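Local coordinates for protein meso-diaminopimelate dehydrogenase (Clostridium tetani, PDB 3WGY) that catalyses the reversible NADP-dependent oxidative deamination of meso-2,6-diaminopimelate, and is captured here as a multiply substituted form with 4-methyl-2-oxovalerate, at residues B[64-69]-B[81-86]; B[145-150]-B[189-194]; B[164-169]-B[212-217]; B[233-238]-B[242-247]; B[288-293]-B[306-311]. The protein carries 6 engineered substitutions. All blocks are in the same frame, centred on the assembly; numbering follows the deposited sequence.

Interaction 1: B[64-69]-B[81-86]; sequences DVMILC and PMIASQ
Strand 65-68 runs past helix 80-84 with M66 and I83 as the residues of closest backbone approach, their CA atoms 8.0 Å apart. At this spacing the two backbones do not meet, and apolar side chains alone fill the interval. I83 is the larger contributor, reaching toward the strand with both of its branches. Its CG2 methyl comes up to M66, where CG lies 3.7 Å from it; M66 CB is a little further off. M66 places CG anti to its own backbone N (chi1 -163°), which directs the first part of the chain at the helix, while bends at chi2 and chi3 carry SD off from I83, leaving CG as the nearest atom. M66 runs roughly perpendicular to I83. On the other branch, I83 CG1 is 4.1 Å from L68 CD2, and here the two side chains run antiparallel alongside one another. Helix 80-84 lies in the connection between the parallel, neighbouring strands 65-68 and 88-90, a beta-alpha-beta crossover of the Rossmann-like dinucleotide-binding domain; L68 lies near the glycine-rich turn that would be expected to hold the cofactor. L56, from a loop, packs on both M66 and I83. V65 and I67 point to the other face of the sheet, where they meet helix 276-296. Just beyond I83 the chain closes a turn in which Q86 N bonds to I83 O at 2.9 Å.

Interaction 2: B[145-150]-B[189-194]; sequences HTFWGK and CDFTTR
F191 drives the edge of its ring into the face of H145, a T-shaped pair with centroids 4.9 Å apart and planes at 63°. F191 CE2 stands 3.7 Å above the imidazole plane, over its centre, and this is the tightly packed part of the contact. F191 holds CG beside its backbone N and opposite the carbonyl carbon (chi1 -70°), which brings the ring over the imidazole. F147 joins it more loosely: its CZ is 4.4 Å from F191 CE2. H145 and F147 belong to strand 142-147, the outermost strand, within this chain, of an antiparallel sheet of the C-terminal domain, whereas F191 sits in the loop ahead of helix 193-196. Helix 177-184 adds A179 against both phenylalanines. The wetter side lies at the rim of the imidazole. There C189 O approaches in the ring plane, 3.2 Å from H145 CE1. A water, also in that plane, is hydrogen-bonded to H145 NE2 at 2.8 Å and accepts a weak bond from C189 N. D190 starts away from 145-150, but its carboxylate reaches back to K143, earlier on the same strand, in a salt bridge.

Interaction 3: B[164-169]-B[212-217]; sequences QGVKNG and KKIEQD
I214 lays the end of its side chain on bare backbone at G165, where CD1 comes within 3.3 Å of the carbonyl O. G165 has a positive phi of 95°, a conformation that itself favours glycine, and its lack of a side chain lets the isoleucine settle directly on the main chain. The contact is a helix-on-sheet packing: helix 211-219 lies against the start of strand 166-175 in the mixed sheet of the C-terminal domain, just ahead of a classic beta bulge, with K167 and N168 together opposite V204. I214 divides its atoms among three residues. With CG1 beside the backbone N and opposite the carbonyl carbon (chi1 -72°), CG1 and CD1 reach 164-165, CG1 passing 3.4 Å from Q164 O. Its CG2 methyl is pressed to 3.5 Å from V166 CG2, closer than two methyls normally pack. F234 of strand 230-234 also packs on I214. Towards the outer side the helix and the loop are joined through solvent: one water donates to Q164 O at 2.7 Å and to D217 OD2 at 2.8 Å.

Interaction 4: B[233-238]-B[242-247]; sequences HFITEE and LNHAGL
L242 meets E238 one helical turn earlier, its backbone N donating to E238 O at 2.8 Å. The same oxygen is flanked by leucine carbons, with L242 CB 3.3 Å from E238 O. Further out the two side chains lie side by side and point the same way, L242 CD1 resting 3.6 Å from E238 CG. E238 has CG anti to its backbone N (chi1 167°) and is extended beyond it, which brings its methylene chain alongside the leucine at the protein surface. After N243 the chain leaves helical geometry at H244, whose ring turns back toward the residues that precede the helix. I235 approaches it from the opposite direction, CD1 lying 3.7 Å from H244 CD2. With CG1 between backbone N and carbonyl carbon (chi1 63°), the extended remainder of the isoleucine chain carries CD1 to the ring. The polar side of the imidazole is engaged elsewhere: H244 ND1 is hydrogen-bonded to Y172 OH, and its ring also meets Y202, on which I235 packs as well. The histidine therefore joins the helix exit to the mixed sheet. The arrangement is that of a short N-capped alpha-helix following strand 230-234: T236 is the N-cap, and E238 to L242 is a regular i to i+4 bond.

Interaction 5: B[288-293]-B[306-311]; sequences SRAIYK and LDIPFS
A290 and I291 meet I308 without any ring between them; the aromatic side chains of both segments, Y292 and F310, are turned to other partners. Y292 packs against D64 and V65, while the ring of F310 meets F310 of the second subunit with planes at about 40°. The contact itself is made by aliphatic branches. I308 splits its two arms: CG2 reaches A290 CB at 3.9 Å, and CD1 reaches I291 CD1 at 4.0 Å. With chi1 at -54°, CG2 is anti to the backbone N and faces A290, while CG1 lies beside N and carries CD1 to I291. I291 bends at its second torsion (chi2 -52°) to present its terminal methyl, and the two isoleucines meet nearly at right angles. K293 reaches out from the helix, extended beyond CG, until NZ is 3.9 Å from S311 O, but its hydrogen bond is made to S314 O. On the subunit side, S311 OG forms a weak hydrogen bond with L306 O of the second subunit, and the reciprocal weak bond is also present. The contact thus sets the loop after strand 301-303 against helix 276-296, with I291 packing on strands 88-90 and 116-118 of the parallel sheet and I308 on L118.

The five contacts fall into two groups. Interactions 1 and 5, with centres 16 Å apart, share the parallel sheet of the Rossmann-like domain and touch where V65 and I67 pack on S288 of helix 276-296; interaction 5 also borders the second subunit. Interactions 2, 3 and 4 belong to the C-terminal domain. There, 3 and 4 lie 15 Å apart on the same mixed sheet and meet through N168 and E237 and through I214 and F234, whereas interaction 2 lies on strand 142-147 of the antiparallel sheet. Along the chain, 2 and 3 interleave, and 1 precedes and 5 follows all the others, so the chain, after forming that domain, returns to the Rossmann-like one with helix 276-296.

Interaction 1: B[64-69]-B[81-86]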
# COMPACT_ATOMS: atom_id res chain seq x y z
N ASP B 64 -3.00 -27.48 -6.23
CA ASP B 64 -1.82 -26.82 -5.69
C ASP B 64 -2.22 -25.90 -4.55
O ASP B 64 -1.54 -25.82 -3.53
CB ASP B 64 -1.11 -26.01 -6.77
CG ASP B 64 -0.38 -26.88 -7.77
OD1 ASP B 64 0.45 -27.71 -7.35
OD2 ASP B 64 -0.63 -26.72 -8.98
N VAL B 65 -3.32 -25.19 -4.74
CA VAL B 65 -3.80 -24.27 -3.71
C VAL B 65 -5.31 -24.36 -3.59
O VAL B 65 -6.03 -24.33 -4.58
CB VAL B 65 -3.40 -22.82 -4.03
CG1 VAL B 65 -3.91 -21.89 -2.94
CG2 VAL B 65 -1.90 -22.71 -4.16
N MET B 66 -5.78 -24.48 -2.35
CA MET B 66 -7.20 -24.56 -2.07
C MET B 66 -7.64 -23.24 -1.45
O MET B 66 -7.13 -22.84 -0.41
CB MET B 66 -7.47 -25.71 -1.09
CG MET B 66 -8.91 -26.18 -1.02
SD MET B 66 -9.44 -27.12 -2.47
CE MET B 66 -8.68 -28.66 -2.15
N ILE B 67 -8.57 -22.55 -2.09
CA ILE B 67 -9.05 -21.30 -1.53
C ILE B 67 -10.32 -21.60 -0.72
O ILE B 67 -11.31 -22.08 -1.25
CB ILE B 67 -9.36 -20.28 -2.65
CG1 ILE B 67 -8.11 -20.09 -3.53
CG2 ILE B 67 -9.79 -18.94 -2.04
CD1 ILE B 67 -8.23 -19.02 -4.57
N LEU B 68 -10.26 -21.32 0.58
CA LEU B 68 -11.37 -21.57 1.48
C LEU B 68 -12.41 -20.45 1.46
O LEU B 68 -12.16 -19.34 1.96
CB LEU B 68 -10.84 -21.77 2.90
CG LEU B 68 -9.65 -22.74 2.95
CD1 LEU B 68 -9.36 -23.13 4.39
CD2 LEU B 68 -9.95 -23.97 2.12
N CYS B 69 -13.57 -20.75 0.89
CA CYS B 69 -14.65 -19.78 0.78
C CYS B 69 -15.87 -20.22 1.59
O CYS B 69 -17.01 -20.05 1.17
CB CYS B 69 -15.04 -19.61 -0.68
SG CYS B 69 -13.61 -19.36 -1.75
N PRO B 81 -8.48 -26.16 9.20
CA PRO B 81 -7.64 -27.21 9.77
C PRO B 81 -7.75 -28.55 9.05
O PRO B 81 -6.75 -29.24 8.86
CB PRO B 81 -8.14 -27.28 11.21
CG PRO B 81 -8.42 -25.85 11.50
CD PRO B 81 -9.18 -25.43 10.27
N MET B 82 -8.96 -28.91 8.66
CA MET B 82 -9.18 -30.18 7.98
C MET B 82 -8.59 -30.19 6.57
O MET B 82 -8.11 -31.23 6.11
CB MET B 82 -10.67 -30.50 7.92
CG MET B 82 -11.37 -30.48 9.28
SD MET B 82 -10.46 -31.33 10.61
CE MET B 82 -10.35 -33.01 9.97
N ILE B 83 -8.63 -29.05 5.89
CA ILE B 83 -8.09 -28.95 4.54
C ILE B 83 -6.58 -28.76 4.56
O ILE B 83 -5.87 -29.24 3.68
CB ILE B 83 -8.68 -27.74 3.76
CG1 ILE B 83 -10.17 -27.60 4.03
CG2 ILE B 83 -8.41 -27.92 2.26
CD1 ILE B 83 -11.01 -28.78 3.61
N ALA B 84 -6.09 -28.05 5.58
CA ALA B 84 -4.66 -27.78 5.71
C ALA B 84 -3.80 -29.04 5.78
O ALA B 84 -2.66 -29.03 5.33
CB ALA B 84 -4.40 -26.90 6.93
N SER B 85 -4.35 -30.11 6.35
CA SER B 85 -3.61 -31.36 6.47
C SER B 85 -3.49 -32.06 5.13
O SER B 85 -2.81 -33.07 5.02
CB SER B 85 -4.31 -32.30 7.45
OG SER B 85 -4.25 -31.81 8.78
N GLN B 86 -4.15 -31.52 4.12
CA GLN B 86 -4.13 -32.15 2.81
C GLN B 86 -3.72 -31.24 1.67
O GLN B 86 -3.28 -31.71 0.62
CB GLN B 86 -5.50 -32.75 2.52
CG GLN B 86 -5.99 -33.70 3.59
CD GLN B 86 -7.45 -34.08 3.42
OE1 GLN B 86 -8.34 -33.23 3.51
NE2 GLN B 86 -7.70 -35.36 3.18

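Interaction 2: B[145-150]-B[189-194]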
# COMPACT_ATOMS: atom_id res chain seq x y z
N HIS B 145 -5.62 5.66 11.66
CA HIS B 145 -7.06 5.74 11.67
C HIS B 145 -7.67 4.86 10.58
O HIS B 145 -7.42 5.08 9.39
CB HIS B 145 -7.51 7.18 11.46
CG HIS B 145 -7.05 8.12 12.53
ND1 HIS B 145 -7.42 7.97 13.85
CD2 HIS B 145 -6.29 9.24 12.48
CE1 HIS B 145 -6.90 8.95 14.57
NE2 HIS B 145 -6.21 9.73 13.76
N THR B 146 -8.45 3.86 10.97
CA THR B 146 -9.10 3.01 9.99
C THR B 146 -10.60 3.29 10.04
O THR B 146 -11.21 3.33 11.11
CB THR B 146 -8.89 1.50 10.26
OG1 THR B 146 -7.49 1.21 10.31
CG2 THR B 146 -9.50 0.68 9.13
N PHE B 147 -11.19 3.50 8.87
CA PHE B 147 -12.63 3.76 8.75
C PHE B 147 -13.19 2.70 7.81
O PHE B 147 -12.53 2.32 6.85
CB PHE B 147 -12.90 5.14 8.16
CG PHE B 147 -12.45 6.30 9.02
CD1 PHE B 147 -11.11 6.56 9.21
CD2 PHE B 147 -13.39 7.15 9.59
CE1 PHE B 147 -10.69 7.66 9.96
CE2 PHE B 147 -12.98 8.26 10.34
CZ PHE B 147 -11.63 8.51 10.52
N TRP B 148 -14.33 2.22 8.02
CA TRP B 148 -14.91 1.23 7.13
C TRP B 148 -16.03 1.91 6.34
O TRP B 148 -17.11 2.20 6.87
CB TRP B 148 -15.38 0.03 7.94
CG TRP B 148 -14.20 -0.71 8.55
CD1 TRP B 148 -13.42 -1.66 7.94
CD2 TRP B 148 -13.60 -0.47 9.83
NE1 TRP B 148 -12.37 -2.02 8.76
CE2 TRP B 148 -12.46 -1.31 9.93
CE3 TRP B 148 -13.91 0.38 10.90
CZ2 TRP B 148 -11.63 -1.32 11.06
CZ3 TRP B 148 -13.08 0.36 12.03
CH2 TRP B 148 -11.96 -0.49 12.10
N GLY B 149 -15.71 2.22 5.07
CA GLY B 149 -16.59 2.90 4.14
C GLY B 149 -18.01 2.40 4.16
O GLY B 149 -18.30 1.42 4.84
N LYS B 150 -18.89 3.06 3.40
CA LYS B 150 -20.29 2.64 3.40
C LYS B 150 -20.45 1.15 3.09
O LYS B 150 -20.07 0.68 2.02
CB LYS B 150 -21.11 3.47 2.40
CG LYS B 150 -22.58 3.08 2.38
CD LYS B 150 -23.40 4.04 1.52
CE LYS B 150 -24.86 3.61 1.45
NZ LYS B 150 -25.70 4.63 0.76
N CYS B 189 -5.04 13.68 16.60
CA CYS B 189 -6.17 13.58 17.51
C CYS B 189 -6.67 12.15 17.58
O CYS B 189 -6.37 11.33 16.71
CB CYS B 189 -7.32 14.47 17.03
SG CYS B 189 -7.97 13.99 15.43
N ASP B 190 -7.42 11.85 18.63
CA ASP B 190 -8.01 10.54 18.82
C ASP B 190 -9.49 10.79 18.58
O ASP B 190 -10.00 11.86 18.90
CB ASP B 190 -7.75 10.04 20.24
CG ASP B 190 -6.27 9.96 20.58
OD1 ASP B 190 -5.57 9.13 19.97
OD2 ASP B 190 -5.81 10.74 21.44
N PHE B 191 -10.18 9.82 18.00
CA PHE B 191 -11.60 9.99 17.72
C PHE B 191 -12.47 9.15 18.64
O PHE B 191 -12.11 8.03 18.99
CB PHE B 191 -11.90 9.62 16.27
CG PHE B 191 -11.34 10.58 15.26
CD1 PHE B 191 -11.88 11.85 15.13
CD2 PHE B 191 -10.27 10.22 14.45
CE1 PHE B 191 -11.37 12.76 14.20
CE2 PHE B 191 -9.75 11.11 13.51
CZ PHE B 191 -10.30 12.38 13.38
N THR B 192 -13.62 9.70 19.03
CA THR B 192 -14.56 8.97 19.86
C THR B 192 -15.34 8.14 18.84
O THR B 192 -15.38 8.49 17.65
CB THR B 192 -15.55 9.90 20.57
OG1 THR B 192 -16.37 10.56 19.60
CG2 THR B 192 -14.80 10.95 21.39
N THR B 193 -15.94 7.04 19.29
CA THR B 193 -16.71 6.19 18.39
C THR B 193 -17.73 7.02 17.62
O THR B 193 -17.90 6.85 16.41
CB THR B 193 -17.47 5.11 19.16
OG1 THR B 193 -16.54 4.29 19.87
CG2 THR B 193 -18.27 4.25 18.20
N ARG B 194 -18.38 7.92 18.33
CA ARG B 194 -19.41 8.77 17.76
C ARG B 194 -18.94 9.74 16.68
O ARG B 194 -19.74 10.21 15.88
CB ARG B 194 -20.10 9.56 18.87
CG ARG B 194 -21.33 10.30 18.39
CD ARG B 194 -22.06 11.01 19.51
NE ARG B 194 -23.50 10.88 19.34
CZ ARG B 194 -24.19 9.80 19.68
NH1 ARG B 194 -23.58 8.75 20.22
NH2 ARG B 194 -25.49 9.75 19.45
O HOH W 1 -4.64 12.01 13.63

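Interaction 3: B[164-169]-B[212-217]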
# COMPACT_ATOMS: atom_id res chain seq x y z
N GLN B 164 -40.27 -3.43 16.72
CA GLN B 164 -41.71 -3.45 16.50
C GLN B 164 -42.08 -2.44 15.42
O GLN B 164 -41.65 -1.29 15.46
CB GLN B 164 -42.44 -3.10 17.80
CG GLN B 164 -42.12 -4.03 18.98
CD GLN B 164 -42.90 -5.34 18.95
OE1 GLN B 164 -42.52 -6.32 19.60
NE2 GLN B 164 -44.00 -5.36 18.20
N GLY B 165 -42.86 -2.89 14.44
CA GLY B 165 -43.28 -2.01 13.37
C GLY B 165 -42.42 -2.05 12.12
O GLY B 165 -42.78 -1.47 11.10
N VAL B 166 -41.29 -2.75 12.20
CA VAL B 166 -40.38 -2.86 11.07
C VAL B 166 -40.61 -4.14 10.26
O VAL B 166 -40.36 -5.24 10.74
CB VAL B 166 -38.90 -2.86 11.53
CG1 VAL B 166 -37.98 -3.20 10.36
CG2 VAL B 166 -38.55 -1.49 12.11
N LYS B 167 -41.10 -3.98 9.03
CA LYS B 167 -41.35 -5.10 8.12
C LYS B 167 -40.02 -5.66 7.63
O LYS B 167 -39.73 -6.86 7.75
CB LYS B 167 -42.13 -4.63 6.90
CG LYS B 167 -43.62 -4.59 7.07
CD LYS B 167 -44.27 -5.74 6.31
CE LYS B 167 -44.08 -5.58 4.81
NZ LYS B 167 -44.75 -6.68 4.06
N ASN B 168 -39.22 -4.78 7.05
CA ASN B 168 -37.93 -5.15 6.52
C ASN B 168 -37.04 -3.91 6.56
O ASN B 168 -37.52 -2.81 6.79
CB ASN B 168 -38.11 -5.67 5.09
CG ASN B 168 -36.91 -6.43 4.59
OD1 ASN B 168 -35.99 -6.70 5.36
ND2 ASN B 168 -36.92 -6.79 3.32
N GLY B 169 -35.74 -4.10 6.36
CA GLY B 169 -34.84 -2.97 6.39
C GLY B 169 -33.38 -3.32 6.22
O GLY B 169 -33.01 -4.49 6.14
N LYS B 212 -42.40 7.47 14.17
CA LYS B 212 -41.55 8.18 15.11
C LYS B 212 -41.02 7.21 16.17
O LYS B 212 -39.88 7.33 16.62
CB LYS B 212 -42.31 9.33 15.78
CG LYS B 212 -41.42 10.30 16.54
CD LYS B 212 -40.40 10.96 15.62
CE LYS B 212 -39.47 11.88 16.38
NZ LYS B 212 -38.41 12.41 15.50
N LYS B 213 -41.84 6.23 16.54
CA LYS B 213 -41.47 5.25 17.55
C LYS B 213 -40.42 4.24 17.07
O LYS B 213 -39.58 3.78 17.85
CB LYS B 213 -42.72 4.52 18.03
CG LYS B 213 -42.56 3.86 19.38
CD LYS B 213 -43.62 4.33 20.37
CE LYS B 213 -45.01 3.84 20.00
NZ LYS B 213 -46.04 4.22 21.02
N ILE B 214 -40.48 3.88 15.80
CA ILE B 214 -39.52 2.93 15.23
C ILE B 214 -38.17 3.63 15.19
O ILE B 214 -37.14 3.05 15.56
CB ILE B 214 -39.92 2.53 13.79
CG1 ILE B 214 -41.14 1.62 13.82
CG2 ILE B 214 -38.75 1.84 13.10
CD1 ILE B 214 -41.69 1.30 12.44
N GLU B 215 -38.19 4.88 14.75
CA GLU B 215 -37.00 5.70 14.64
C GLU B 215 -36.25 5.80 15.96
O GLU B 215 -35.02 5.76 15.99
CB GLU B 215 -37.38 7.10 14.19
CG GLU B 215 -36.21 7.99 13.84
CD GLU B 215 -36.64 9.42 13.64
OE1 GLU B 215 -37.85 9.65 13.43
OE2 GLU B 215 -35.77 10.31 13.70
N GLN B 216 -36.99 5.93 17.05
CA GLN B 216 -36.38 6.04 18.36
C GLN B 216 -35.99 4.69 18.95
O GLN B 216 -35.07 4.60 19.76
CB GLN B 216 -37.30 6.83 19.30
CG GLN B 216 -37.60 8.23 18.77
CD GLN B 216 -36.34 9.06 18.52
OE1 GLN B 216 -35.58 9.34 19.44
NE2 GLN B 216 -36.13 9.44 17.27
N ASP B 217 -36.69 3.63 18.56
CA ASP B 217 -36.36 2.30 19.05
C ASP B 217 -35.03 1.87 18.41
O ASP B 217 -34.23 1.17 19.03
CB ASP B 217 -37.45 1.31 18.68
CG ASP B 217 -38.70 1.52 19.50
OD1 ASP B 217 -38.74 2.49 20.28
OD2 ASP B 217 -39.65 0.72 19.36
O HOH W 2 -41.28 0.74 17.13

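Interaction 4: B[233-238]-B[242-247]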
# COMPACT_ATOMS: atom_id res chain seq x y z
N HIS B 233 -34.48 6.29 7.47
CA HIS B 233 -35.28 6.70 6.32
C HIS B 233 -36.35 5.63 6.09
O HIS B 233 -36.07 4.43 6.18
CB HIS B 233 -34.41 6.81 5.07
CG HIS B 233 -33.33 7.85 5.16
ND1 HIS B 233 -33.61 9.20 5.18
CD2 HIS B 233 -31.99 7.74 5.23
CE1 HIS B 233 -32.48 9.88 5.26
NE2 HIS B 233 -31.48 9.01 5.29
N PHE B 234 -37.56 6.07 5.79
CA PHE B 234 -38.64 5.13 5.54
C PHE B 234 -38.90 4.99 4.05
O PHE B 234 -39.08 5.98 3.33
CB PHE B 234 -39.90 5.58 6.29
CG PHE B 234 -39.76 5.46 7.79
CD1 PHE B 234 -39.69 4.21 8.39
CD2 PHE B 234 -39.66 6.60 8.59
CE1 PHE B 234 -39.52 4.09 9.77
CE2 PHE B 234 -39.48 6.48 9.97
CZ PHE B 234 -39.41 5.23 10.56
N ILE B 235 -38.87 3.75 3.57
CA ILE B 235 -39.08 3.49 2.16
C ILE B 235 -40.00 2.28 1.97
O ILE B 235 -40.40 1.63 2.94
CB ILE B 235 -37.73 3.20 1.45
CG1 ILE B 235 -37.09 1.94 2.04
CG2 ILE B 235 -36.78 4.38 1.62
CD1 ILE B 235 -35.86 1.48 1.29
N THR B 236 -40.34 1.98 0.72
CA THR B 236 -41.19 0.84 0.41
C THR B 236 -40.34 -0.40 0.16
O THR B 236 -39.11 -0.31 0.05
CB THR B 236 -42.00 1.08 -0.87
OG1 THR B 236 -41.12 1.00 -2.00
CG2 THR B 236 -42.66 2.46 -0.84
N GLU B 237 -41.00 -1.54 0.05
CA GLU B 237 -40.31 -2.80 -0.20
C GLU B 237 -39.61 -2.75 -1.56
O GLU B 237 -38.50 -3.24 -1.71
CB GLU B 237 -41.32 -3.95 -0.16
CG GLU B 237 -40.70 -5.34 -0.16
CD GLU B 237 -40.09 -5.71 1.19
OE1 GLU B 237 -40.84 -5.82 2.19
OE2 GLU B 237 -38.86 -5.90 1.25
N GLU B 238 -40.28 -2.15 -2.55
CA GLU B 238 -39.73 -2.03 -3.90
C GLU B 238 -38.38 -1.30 -3.91
O GLU B 238 -37.41 -1.79 -4.49
CB GLU B 238 -40.71 -1.29 -4.81
CG GLU B 238 -40.09 -0.86 -6.14
CD GLU B 238 -41.06 -0.10 -7.05
OE1 GLU B 238 -41.64 0.91 -6.63
OE2 GLU B 238 -41.22 -0.52 -8.21
N LEU B 242 -34.76 -2.62 -4.95
CA LEU B 242 -34.10 -1.88 -6.03
C LEU B 242 -32.81 -1.14 -5.70
O LEU B 242 -31.85 -1.19 -6.47
CB LEU B 242 -35.07 -0.86 -6.64
CG LEU B 242 -36.14 -1.31 -7.62
CD1 LEU B 242 -37.03 -0.13 -7.97
CD2 LEU B 242 -35.47 -1.87 -8.88
N ASN B 243 -32.78 -0.46 -4.57
CA ASN B 243 -31.60 0.34 -4.25
C ASN B 243 -30.74 -0.08 -3.06
O ASN B 243 -29.82 0.64 -2.69
CB ASN B 243 -32.06 1.79 -4.08
CG ASN B 243 -32.86 2.30 -5.27
OD1 ASN B 243 -32.45 2.13 -6.42
ND2 ASN B 243 -34.00 2.93 -5.00
N HIS B 244 -31.02 -1.23 -2.48
CA HIS B 244 -30.25 -1.63 -1.31
C HIS B 244 -29.81 -3.07 -1.35
O HIS B 244 -30.07 -3.84 -0.42
CB HIS B 244 -31.06 -1.35 -0.04
CG HIS B 244 -31.34 0.11 0.18
ND1 HIS B 244 -30.39 0.97 0.68
CD2 HIS B 244 -32.43 0.86 -0.09
CE1 HIS B 244 -30.88 2.20 0.71
NE2 HIS B 244 -32.12 2.16 0.24
N ALA B 245 -29.14 -3.43 -2.43
CA ALA B 245 -28.63 -4.78 -2.61
C ALA B 245 -27.61 -5.05 -1.51
O ALA B 245 -27.45 -6.19 -1.08
CB ALA B 245 -27.97 -4.91 -3.99
N GLY B 246 -26.94 -3.99 -1.07
CA GLY B 246 -25.96 -4.11 0.00
C GLY B 246 -24.69 -4.89 -0.31
O GLY B 246 -24.09 -5.47 0.60
N LEU B 247 -24.27 -4.90 -1.57
CA LEU B 247 -23.08 -5.64 -1.97
C LEU B 247 -21.83 -4.77 -2.07
O LEU B 247 -20.74 -5.27 -2.37
CB LEU B 247 -23.32 -6.32 -3.32
CG LEU B 247 -24.61 -7.15 -3.43
CD1 LEU B 247 -24.76 -7.67 -4.85
CD2 LEU B 247 -24.57 -8.30 -2.43

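Interaction 5: B[288-293]-B[306-311]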
# COMPACT_ATOMS: atom_id res chain seq x y z
N SER B 288 -3.15 -16.53 -3.94
CA SER B 288 -3.00 -17.95 -4.25
C SER B 288 -1.73 -18.11 -5.07
O SER B 288 -1.01 -19.09 -4.92
CB SER B 288 -4.18 -18.47 -5.07
OG SER B 288 -5.27 -18.76 -4.21
N ARG B 289 -1.46 -17.13 -5.93
CA ARG B 289 -0.26 -17.17 -6.75
C ARG B 289 0.96 -17.13 -5.84
O ARG B 289 1.94 -17.83 -6.08
CB ARG B 289 -0.22 -15.98 -7.72
CG ARG B 289 1.03 -15.97 -8.59
CD ARG B 289 1.03 -14.87 -9.64
NE ARG B 289 -0.08 -14.98 -10.58
CZ ARG B 289 -1.22 -14.30 -10.51
NH1 ARG B 289 -1.41 -13.43 -9.52
NH2 ARG B 289 -2.16 -14.49 -11.41
N ALA B 290 0.89 -16.30 -4.80
CA ALA B 290 1.99 -16.16 -3.86
C ALA B 290 2.23 -17.42 -3.04
O ALA B 290 3.37 -17.80 -2.80
CB ALA B 290 1.73 -14.99 -2.93
N ILE B 291 1.14 -18.05 -2.59
CA ILE B 291 1.26 -19.26 -1.78
C ILE B 291 1.83 -20.39 -2.63
O ILE B 291 2.65 -21.18 -2.15
CB ILE B 291 -0.10 -19.68 -1.20
CG1 ILE B 291 -0.60 -18.58 -0.27
CG2 ILE B 291 0.04 -20.99 -0.45
CD1 ILE B 291 0.41 -18.15 0.78
N TYR B 292 1.40 -20.45 -3.88
CA TYR B 292 1.89 -21.47 -4.79
C TYR B 292 3.40 -21.30 -4.91
O TYR B 292 4.15 -22.27 -4.79
CB TYR B 292 1.24 -21.30 -6.17
CG TYR B 292 1.90 -22.11 -7.27
CD1 TYR B 292 2.99 -21.61 -7.98
CD2 TYR B 292 1.44 -23.39 -7.58
CE1 TYR B 292 3.61 -22.36 -8.98
CE2 TYR B 292 2.06 -24.15 -8.57
CZ TYR B 292 3.14 -23.64 -9.26
OH TYR B 292 3.75 -24.40 -10.24
N LYS B 293 3.85 -20.07 -5.12
CA LYS B 293 5.27 -19.79 -5.24
C LYS B 293 6.01 -20.19 -3.98
O LYS B 293 7.02 -20.90 -4.04
CB LYS B 293 5.50 -18.30 -5.53
CG LYS B 293 4.83 -17.82 -6.80
CD LYS B 293 5.26 -16.42 -7.17
CE LYS B 293 4.60 -15.95 -8.44
NZ LYS B 293 5.17 -14.67 -8.93
N LEU B 306 1.28 -10.15 6.01
CA LEU B 306 2.42 -9.41 6.54
C LEU B 306 3.78 -10.03 6.22
O LEU B 306 4.78 -9.32 6.20
CB LEU B 306 2.29 -9.27 8.07
CG LEU B 306 1.37 -8.20 8.68
CD1 LEU B 306 0.05 -8.14 7.96
CD2 LEU B 306 1.17 -8.50 10.16
N ASP B 307 3.80 -11.34 5.98
CA ASP B 307 5.04 -12.07 5.68
C ASP B 307 5.33 -12.23 4.19
O ASP B 307 6.36 -12.78 3.83
CB ASP B 307 4.99 -13.49 6.25
CG ASP B 307 4.51 -13.55 7.67
OD1 ASP B 307 5.14 -12.90 8.53
OD2 ASP B 307 3.51 -14.25 7.93
N ILE B 308 4.43 -11.76 3.33
CA ILE B 308 4.61 -11.96 1.89
C ILE B 308 4.96 -10.73 1.05
O ILE B 308 4.20 -9.77 0.99
CB ILE B 308 3.33 -12.59 1.29
CG1 ILE B 308 2.97 -13.86 2.05
CG2 ILE B 308 3.53 -12.89 -0.18
CD1 ILE B 308 1.63 -14.45 1.63
N PRO B 309 6.11 -10.76 0.37
CA PRO B 309 6.56 -9.65 -0.47
C PRO B 309 5.54 -9.48 -1.60
O PRO B 309 5.02 -10.48 -2.11
CB PRO B 309 7.92 -10.14 -1.00
CG PRO B 309 8.36 -11.12 0.05
CD PRO B 309 7.09 -11.86 0.35
N PHE B 310 5.26 -8.24 -1.97
CA PHE B 310 4.28 -7.99 -3.02
C PHE B 310 4.68 -8.64 -4.35
O PHE B 310 3.82 -8.96 -5.17
CB PHE B 310 4.08 -6.49 -3.21
CG PHE B 310 3.22 -5.85 -2.15
CD1 PHE B 310 2.91 -6.53 -0.97
CD2 PHE B 310 2.72 -4.57 -2.33
CE1 PHE B 310 2.13 -5.92 0.01
CE2 PHE B 310 1.94 -3.96 -1.35
CZ PHE B 310 1.65 -4.63 -0.18
N SER B 311 5.98 -8.85 -4.56
CA SER B 311 6.45 -9.46 -5.81
C SER B 311 5.78 -10.82 -6.09
O SER B 311 5.57 -11.18 -7.24
CB SER B 311 7.97 -9.66 -5.76
OG SER B 311 8.34 -10.51 -4.70